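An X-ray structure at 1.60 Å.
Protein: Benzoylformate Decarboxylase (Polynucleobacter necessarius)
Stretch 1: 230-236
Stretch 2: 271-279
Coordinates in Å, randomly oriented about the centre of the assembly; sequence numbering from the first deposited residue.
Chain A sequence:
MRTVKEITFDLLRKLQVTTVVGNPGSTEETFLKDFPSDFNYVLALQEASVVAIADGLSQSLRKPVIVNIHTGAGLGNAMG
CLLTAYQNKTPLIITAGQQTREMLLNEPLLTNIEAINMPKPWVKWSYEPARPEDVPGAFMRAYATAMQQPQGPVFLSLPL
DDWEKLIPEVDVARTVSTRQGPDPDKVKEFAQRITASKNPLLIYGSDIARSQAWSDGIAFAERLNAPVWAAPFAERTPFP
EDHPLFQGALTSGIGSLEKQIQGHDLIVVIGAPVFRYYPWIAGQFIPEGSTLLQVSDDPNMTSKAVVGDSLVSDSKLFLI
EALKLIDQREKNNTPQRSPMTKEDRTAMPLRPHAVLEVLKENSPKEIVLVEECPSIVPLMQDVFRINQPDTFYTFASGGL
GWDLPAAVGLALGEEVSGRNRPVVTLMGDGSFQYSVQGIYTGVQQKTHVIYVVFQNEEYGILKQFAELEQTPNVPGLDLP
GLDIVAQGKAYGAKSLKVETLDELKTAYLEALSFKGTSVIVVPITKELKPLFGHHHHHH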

ATOM      1  N   ALA A 230      -2.870  32.659 -17.784  1.00 14.20           N
ATOM      2  CA  ALA A 230      -2.201  31.709 -16.907  1.00 13.16           C
ATOM      3  C   ALA A 230      -3.234  30.696 -16.412  1.00 11.88           C
ATOM      4  O   ALA A 230      -4.364  31.061 -16.058  1.00 12.06           O
ATOM      5  CB  ALA A 230      -1.532  32.429 -15.731  1.00 12.98           C
ATOM      6  N   ALA A 231      -2.860  29.420 -16.404  1.00 11.26           N
ATOM      7  CA  ALA A 231      -3.728  28.383 -15.855  1.00 11.18           C
ATOM      8  C   ALA A 231      -4.102  28.712 -14.404  1.00 12.30           C
ATOM      9  O   ALA A 231      -3.352  29.410 -13.720  1.00 11.59           O
ATOM     10  CB  ALA A 231      -3.038  27.032 -15.934  1.00 10.75           C
ATOM     11  N   PRO A 232      -5.263  28.220 -13.935  1.00 14.59           N
ATOM     12  CA  PRO A 232      -5.631  28.463 -12.531  1.00 13.01           C
ATOM     13  C   PRO A 232      -4.576  27.896 -11.593  1.00 13.55           C
ATOM     14  O   PRO A 232      -4.038  26.808 -11.843  1.00 12.00           O
ATOM     15  CB  PRO A 232      -6.951  27.689 -12.366  1.00 13.07           C
ATOM     16  CG  PRO A 232      -6.925  26.649 -13.463  1.00 12.38           C
ATOM     17  CD  PRO A 232      -6.218  27.323 -14.615  1.00 13.47           C
ATOM     18  N   PHE A 233      -4.276  28.629 -10.525  1.00 12.72           N
ATOM     19  CA  PHE A 233      -3.314  28.141  -9.539  1.00 13.29           C
ATOM     20  C   PHE A 233      -1.971  27.738 -10.148  1.00 12.34           C
ATOM     21  O   PHE A 233      -1.390  26.709  -9.792  1.00 14.46           O
ATOM     22  CB  PHE A 233      -3.925  27.009  -8.714  1.00 14.85           C
ATOM     23  CG  PHE A 233      -4.879  27.501  -7.673  1.00 15.11           C
ATOM     24  CD1 PHE A 233      -4.403  27.985  -6.471  1.00 18.50           C
ATOM     25  CD2 PHE A 233      -6.247  27.528  -7.913  1.00 19.21           C
ATOM     26  CE1 PHE A 233      -5.272  28.470  -5.510  1.00 18.92           C
ATOM     27  CE2 PHE A 233      -7.122  28.014  -6.947  1.00 18.14           C
ATOM     28  CZ  PHE A 233      -6.629  28.489  -5.753  1.00 20.21           C
ATOM     29  N   ALA A 234      -1.480  28.559 -11.070  1.00 13.13           N
ATOM     30  CA  ALA A 234      -0.145  28.357 -11.615  1.00 12.88           C
ATOM     31  C   ALA A 234       0.878  28.799 -10.572  1.00 12.22           C
ATOM     32  O   ALA A 234       0.967  29.978 -10.230  1.00 14.84           O
ATOM     33  CB  ALA A 234       0.035  29.129 -12.917  1.00 12.26           C
ATOM     34  N   GLU A 235       1.646  27.829 -10.088  1.00 13.06           N
ATOM     35  CA  GLU A 235       2.572  28.015  -8.982  1.00 12.50           C
ATOM     36  C   GLU A 235       3.742  28.933  -9.333  1.00 14.65           C
ATOM     37  O   GLU A 235       4.348  29.551  -8.444  1.00 13.16           O
ATOM     38  CB  GLU A 235       3.100  26.648  -8.528  1.00 12.47           C
ATOM     39  CG  GLU A 235       3.854  25.866  -9.619  1.00 12.38           C
ATOM     40  CD  GLU A 235       2.982  24.902 -10.396  1.00 14.97           C
ATOM     41  OE1 GLU A 235       1.775  25.172 -10.615  1.00 13.99           O
ATOM     42  OE2 GLU A 235       3.513  23.855 -10.815  1.00 16.33           O
ATOM     43  N   ARG A 236       4.069  29.003 -10.625  1.00 10.83           N
ATOM     44  CA  ARG A 236       5.179  29.817 -11.110  1.00 11.89           C
ATOM     45  C   ARG A 236       4.809  30.468 -12.433  1.00 13.33           C
ATOM     46  O   ARG A 236       4.219  29.830 -13.307  1.00 11.47           O
ATOM     47  CB  ARG A 236       6.435  28.970 -11.271  1.00 12.17           C
ATOM     48  CG  ARG A 236       6.986  28.499  -9.946  1.00 11.63           C
ATOM     49  CD  ARG A 236       8.091  27.521 -10.131  1.00 14.66           C
ATOM     50  NE  ARG A 236       9.233  28.130 -10.801  1.00 14.68           N
ATOM     51  CZ  ARG A 236      10.362  27.481 -11.039  1.00 13.06           C
ATOM     52  NH1 ARG A 236      10.473  26.220 -10.650  1.00 11.69           N
ATOM     53  NH2 ARG A 236      11.368  28.090 -11.661  1.00 12.90           N
TER
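Stretch 2 (271-279) GAPVFRYYP

Stretch 2 packs against stretch 1 as one irregular segment on another. Stretch 1 turns sharply, with a type II beta turn from Ala 231 to Ala 234. The turn's closing hydrogen bond, from Ala 234 N to Ala 231 O, is long at 3.4 Å and weak. In stretch 2 the peptide bond before Phe 275 is cis.

The two stretches run in the same general sense along the contact. The CA atoms of Ala 231 and Ala 272 lie 6.6 Å apart, and those of Pro 232 and Arg 276 lie 5.9 Å apart. Further along, Phe 233 meets Tyr 278. Together the two stretches bury 393 Å².

Arg 276 covers the most surface, 106 Å². Its CA-to-CB bond points toward stretch 1, and its side chain starts t, t, m. This brings the guanidinium to one acceptor within the turn and one just past it. NH1 of Arg 276 donates a hydrogen bond to the backbone O of Phe 233 at 2.9 Å. NH1 of Arg 276 also donates to OE1 of Glu 235 at 2.8 Å, in a salt bridge. Both acceptors lie at the edge of the guanidinium, near its plane, where its N-H groups point. The side chain of Glu 235 leaves sideways, but its end comes nearer to stretch 2. Water 1 adds a second link: it donates to OE2 of Glu 235 at 2.6 Å and accepts from NH2 of Arg 276 at 2.8 Å.

Phe 233, at 79 Å², has a positive phi of 54°, and its CA-to-CB bond also points toward stretch 2. CB of Phe 233 lies 3.6 Å from CD of Arg 276, so the aliphatic part of the arginine packs beside it. Its ring reaches Tyr 278, with CZ of Phe 233 at 3.7 Å from CD2 of Tyr 278. The ring centroids are 5.8 Å apart and the planes meet at 80°, an oblique arrangement.

Pro 232, at 63 Å², fills the space beside the backbone of Arg 276. CB of Pro 232 comes within 3.6 Å of O of Arg 276. That carbonyl oxygen is buried by the contact and has no hydrogen-bonding partner in the model. CD of Pro 232 approaches CD1 of Phe 275 at 4.2 Å.

At the start of the contact, two small side chains point toward each other. CB of Ala 231 and CB of Ala 272 are 3.7 Å apart.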

ATOM      1  N   GLY A 271       1.571  23.023 -20.688  1.00 11.75           N
ATOM      2  CA  GLY A 271       2.321  22.923 -19.438  1.00 11.71           C
ATOM      3  C   GLY A 271       1.489  23.006 -18.166  1.00 12.81           C
ATOM      4  O   GLY A 271       1.973  23.448 -17.110  1.00 11.87           O
ATOM      5  N   ALA A 272       0.240  22.564 -18.257  1.00 13.01           N
ATOM      6  CA  ALA A 272      -0.695  22.664 -17.142  1.00 10.56           C
ATOM      7  C   ALA A 272      -1.645  21.481 -17.076  1.00 11.23           C
ATOM      8  O   ALA A 272      -1.947  20.858 -18.096  1.00 12.44           O
ATOM      9  CB  ALA A 272      -1.515  23.940 -17.278  1.00 10.25           C
ATOM     10  N   PRO A 273      -2.156  21.198 -15.872  1.00 11.32           N
ATOM     11  CA  PRO A 273      -3.327  20.330 -15.717  1.00 12.55           C
ATOM     12  C   PRO A 273      -4.530  20.933 -16.443  1.00 13.32           C
ATOM     13  O   PRO A 273      -4.622  22.152 -16.650  1.00 11.88           O
ATOM     14  CB  PRO A 273      -3.608  20.372 -14.207  1.00 15.06           C
ATOM     15  CG  PRO A 273      -2.350  20.897 -13.575  1.00 14.17           C
ATOM     16  CD  PRO A 273      -1.725  21.796 -14.592  1.00 12.50           C
ATOM     17  N   VAL A 274      -5.466  20.076 -16.817  1.00 11.54           N
ATOM     18  CA  VAL A 274      -6.719  20.538 -17.387  1.00 11.76           C
ATOM     19  C   VAL A 274      -7.852  19.983 -16.524  1.00 12.15           C
ATOM     20  O   VAL A 274      -8.276  18.843 -16.729  1.00 12.50           O
ATOM     21  CB  VAL A 274      -6.860  20.068 -18.866  1.00 10.44           C
ATOM     22  CG1 VAL A 274      -8.281  20.297 -19.401  1.00 12.62           C
ATOM     23  CG2 VAL A 274      -5.864  20.791 -19.745  1.00 10.95           C
ATOM     24  N   PHE A 275      -8.311  20.738 -15.521  1.00 11.80           N
ATOM     25  CA  PHE A 275      -7.703  21.978 -15.045  1.00 12.03           C
ATOM     26  C   PHE A 275      -7.583  21.894 -13.528  1.00 13.36           C
ATOM     27  O   PHE A 275      -8.277  21.094 -12.887  1.00 12.05           O
ATOM     28  CB  PHE A 275      -8.602  23.186 -15.350  1.00 11.23           C
ATOM     29  CG  PHE A 275      -8.566  23.639 -16.773  1.00 11.24           C
ATOM     30  CD1 PHE A 275      -7.435  24.258 -17.286  1.00 11.70           C
ATOM     31  CD2 PHE A 275      -9.677  23.472 -17.593  1.00 11.67           C
ATOM     32  CE1 PHE A 275      -7.400  24.703 -18.593  1.00 11.16           C
ATOM     33  CE2 PHE A 275      -9.652  23.910 -18.911  1.00 12.54           C
ATOM     34  CZ  PHE A 275      -8.514  24.523 -19.411  1.00 15.15           C
ATOM     35  N   ARG A 276      -6.744  22.753 -12.950  1.00 11.81           N
ATOM     36  CA  ARG A 276      -6.548  22.774 -11.504  1.00 11.76           C
ATOM     37  C   ARG A 276      -7.654  23.595 -10.838  1.00 11.72           C
ATOM     38  O   ARG A 276      -7.432  24.711 -10.345  1.00 12.53           O
ATOM     39  CB  ARG A 276      -5.149  23.297 -11.157  1.00 12.45           C
ATOM     40  CG  ARG A 276      -4.795  23.201  -9.683  1.00 13.44           C
ATOM     41  CD  ARG A 276      -3.346  23.585  -9.484  1.00 11.36           C
ATOM     42  NE  ARG A 276      -2.458  22.520  -9.944  1.00 13.99           N
ATOM     43  CZ  ARG A 276      -1.168  22.701 -10.211  1.00 13.76           C
ATOM     44  NH1 ARG A 276      -0.630  23.905 -10.073  1.00 14.40           N
ATOM     45  NH2 ARG A 276      -0.426  21.680 -10.618  1.00 16.62           N
ATOM     46  N   TYR A 277      -8.855  23.027 -10.840  1.00 14.13           N
ATOM     47  CA  TYR A 277     -10.011  23.672 -10.227  1.00 10.88           C
ATOM     48  C   TYR A 277      -9.920  23.633  -8.707  1.00 12.11           C
ATOM     49  O   TYR A 277      -9.173  22.843  -8.136  1.00 13.30           O
ATOM     50  CB  TYR A 277     -11.287  22.959 -10.646  1.00 11.73           C
ATOM     51  CG  TYR A 277     -11.602  22.967 -12.124  1.00 10.47           C
ATOM     52  CD1 TYR A 277     -11.810  24.158 -12.810  1.00 13.26           C
ATOM     53  CD2 TYR A 277     -11.762  21.768 -12.824  1.00 14.57           C
ATOM     54  CE1 TYR A 277     -12.139  24.151 -14.164  1.00 13.48           C
ATOM     55  CE2 TYR A 277     -12.093  21.757 -14.174  1.00 15.31           C
ATOM     56  CZ  TYR A 277     -12.285  22.952 -14.833  1.00 15.73           C
ATOM     57  OH  TYR A 277     -12.626  22.945 -16.169  1.00 14.97           O
ATOM     58  N   TYR A 278     -10.704  24.473  -8.045  1.00 11.14           N
ATOM     59  CA  TYR A 278     -10.719  24.466  -6.586  1.00 15.50           C
ATOM     60  C   TYR A 278     -12.157  24.507  -6.051  1.00 12.16           C
ATOM     61  O   TYR A 278     -12.676  23.480  -5.610  1.00 13.49           O
ATOM     62  CB  TYR A 278      -9.840  25.594  -6.024  1.00 16.20           C
ATOM     63  CG  TYR A 278      -9.759  25.635  -4.514  1.00 22.79           C
ATOM     64  CD1 TYR A 278     -10.064  24.511  -3.748  1.00 23.55           C
ATOM     65  CD2 TYR A 278      -9.380  26.794  -3.860  1.00 26.77           C
ATOM     66  CE1 TYR A 278      -9.997  24.552  -2.361  1.00 29.12           C
ATOM     67  CE2 TYR A 278      -9.300  26.845  -2.477  1.00 27.15           C
ATOM     68  CZ  TYR A 278      -9.613  25.721  -1.735  1.00 24.93           C
ATOM     69  OH  TYR A 278      -9.537  25.769  -0.355  0.85 31.62           O
ATOM     70  N   PRO A 279     -12.822  25.673  -6.117  1.00 13.46           N
ATOM     71  CA  PRO A 279     -14.227  25.706  -5.704  1.00 14.40           C
ATOM     72  C   PRO A 279     -15.096  24.966  -6.704  1.00 14.75           C
ATOM     73  O   PRO A 279     -14.745  24.887  -7.884  1.00 13.74           O
ATOM     74  CB  PRO A 279     -14.564  27.199  -5.748  1.00 15.67           C
ATOM     75  CG  PRO A 279     -13.672  27.735  -6.808  1.00 13.95           C
ATOM     76  CD  PRO A 279     -12.382  26.971  -6.662  1.00 14.57           C
TER
HETATM   77  O   HOH W   1       2.409  21.452 -10.796  1.00 14.99           O